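Local coordinates for neutral ceramidase (Pseudomonas aeruginosa, PDB 2ZWS), which hydrolyses the N-acyl linkage of ceramides to give sphingosine and free fatty acid, and also runs the reverse synthesis, using one zinc ion per subunit, at residues M24-L29 with H97-P102. Numbering follows the deposited sequence.
Sequences MGYSSL and HTHSGP. With ZN (zinc ion), chain B.
At the zinc site of the ceramidase, H99 of the zinc-binding loop packs against G25 and Y26 of the loop that follows strand 22-24. H99 CB makes a CH-pi contact over one face of the Y26 ring, offset toward the rim, with Y26 CE1 3.5 Å from H99 CB. The two rings meet obliquely, their planes at 47°. H99 CG is anti to its own carbonyl carbon (chi1 -72°), which places it beside the backbone N and 4.0 Å from G25 CA. With no side chain at G25, H99 CD2 comes to 3.5 Å from G25 CA. Y26 OH is hydrogen-bonded to the carbonyl of M208.

Beyond H99 the backbones are joined directly: M24 N donates to G101 O at 2.8 Å, nearly straight. Water 1 is hydrogen-bonded to M24 O, T98 O and G101 N, accepting from the last. Water 2 links Y26 N to H99 O.

The H99 ring is held at both nitrogens. ND1 donates to H97 O at 2.7 Å, though the bond is bent (130° at the hydrogen), and NE2 is hydrogen-bonded to water 3, which lies in the ring plane. This water binds zinc at 2.1 Å, and H97 NE2 binds the same zinc at 2.2 Å. H204, E411 and Y448 complete the protein ligands. H99 CE1 lies over the centre of the H97 ring. The arrangement is that of a second-shell histidine holding a metal-bound water in a zinc hydrolase active site.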
# COMPACT_ATOMS: atom_id res chain seq x y z
N MET A 24 10.50 -1.61 2.19
CA MET A 24 9.61 -1.95 3.29
C MET A 24 8.81 -3.23 3.01
O MET A 24 8.07 -3.30 2.02
CB MET A 24 8.61 -0.81 3.56
CG MET A 24 7.71 -1.03 4.80
SD MET A 24 8.71 -1.09 6.29
CE MET A 24 7.90 -2.36 7.28
N GLY A 25 8.95 -4.22 3.90
CA GLY A 25 8.14 -5.43 3.81
C GLY A 25 8.95 -6.70 4.05
O GLY A 25 8.51 -7.61 4.75
N TYR A 26 10.13 -6.77 3.43
CA TYR A 26 10.96 -7.98 3.52
C TYR A 26 12.02 -7.98 4.65
O TYR A 26 12.73 -8.98 4.85
CB TYR A 26 11.59 -8.31 2.16
CG TYR A 26 10.58 -8.73 1.10
CD1 TYR A 26 10.53 -8.09 -0.14
CD2 TYR A 26 9.68 -9.80 1.34
CE1 TYR A 26 9.60 -8.48 -1.14
CE2 TYR A 26 8.75 -10.19 0.34
CZ TYR A 26 8.72 -9.52 -0.87
OH TYR A 26 7.79 -9.91 -1.83
N SER A 27 12.13 -6.88 5.38
CA SER A 27 13.03 -6.77 6.53
C SER A 27 14.47 -7.09 6.18
O SER A 27 15.21 -7.67 7.00
CB SER A 27 12.53 -7.68 7.65
OG SER A 27 11.17 -7.41 7.89
N SER A 28 14.88 -6.68 4.99
CA SER A 28 16.22 -6.99 4.52
C SER A 28 17.14 -5.77 4.55
O SER A 28 16.80 -4.73 4.02
CB SER A 28 16.18 -7.58 3.12
OG SER A 28 17.49 -7.80 2.64
N LEU A 29 18.33 -5.93 5.13
CA LEU A 29 19.37 -4.91 5.03
C LEU A 29 20.08 -4.83 3.66
O LEU A 29 20.88 -3.92 3.44
CB LEU A 29 20.44 -5.13 6.11
CG LEU A 29 20.05 -4.96 7.57
CD1 LEU A 29 21.16 -5.55 8.40
CD2 LEU A 29 19.85 -3.48 7.92
N HIS A 97 -0.25 -3.09 0.62
CA HIS A 97 0.74 -4.03 1.18
C HIS A 97 1.76 -4.50 0.14
O HIS A 97 2.31 -5.60 0.21
CB HIS A 97 0.06 -5.20 1.86
CG HIS A 97 0.91 -5.93 2.84
ND1 HIS A 97 1.77 -5.30 3.71
CD2 HIS A 97 0.92 -7.25 3.19
CE1 HIS A 97 2.33 -6.21 4.50
NE2 HIS A 97 1.82 -7.40 4.21
N THR A 98 2.04 -3.64 -0.84
CA THR A 98 3.21 -3.89 -1.70
C THR A 98 4.48 -3.96 -0.86
O THR A 98 4.65 -3.15 0.07
CB THR A 98 3.37 -2.83 -2.82
OG1 THR A 98 4.61 -3.04 -3.51
CG2 THR A 98 3.35 -1.40 -2.27
N HIS A 99 5.39 -4.86 -1.23
CA HIS A 99 6.66 -4.98 -0.52
C HIS A 99 7.81 -4.37 -1.31
O HIS A 99 8.97 -4.63 -1.00
CB HIS A 99 6.92 -6.46 -0.21
CG HIS A 99 6.03 -7.02 0.85
ND1 HIS A 99 4.66 -6.87 0.84
CD2 HIS A 99 6.32 -7.73 1.96
CE1 HIS A 99 4.15 -7.48 1.90
NE2 HIS A 99 5.14 -7.98 2.61
N SER A 100 7.49 -3.52 -2.29
CA SER A 100 8.50 -2.98 -3.19
C SER A 100 8.57 -1.47 -3.19
O SER A 100 8.90 -0.88 -4.22
CB SER A 100 8.25 -3.46 -4.61
OG SER A 100 8.38 -4.88 -4.67
N GLY A 101 8.27 -0.86 -2.04
CA GLY A 101 8.51 0.60 -1.89
C GLY A 101 9.61 0.88 -0.87
O GLY A 101 9.92 0.03 -0.04
N PRO A 102 10.19 2.09 -0.94
CA PRO A 102 11.17 2.53 0.06
C PRO A 102 10.55 2.61 1.46
O PRO A 102 9.41 3.07 1.60
CB PRO A 102 11.59 3.93 -0.45
CG PRO A 102 10.45 4.39 -1.28
CD PRO A 102 9.89 3.13 -1.94
ZN ZN B . 2.19 -9.17 5.42
O HOH W 1 6.87 -1.55 0.43
O HOH W 2 10.68 -4.92 1.22
O HOH W 3 4.25 -8.97 5.01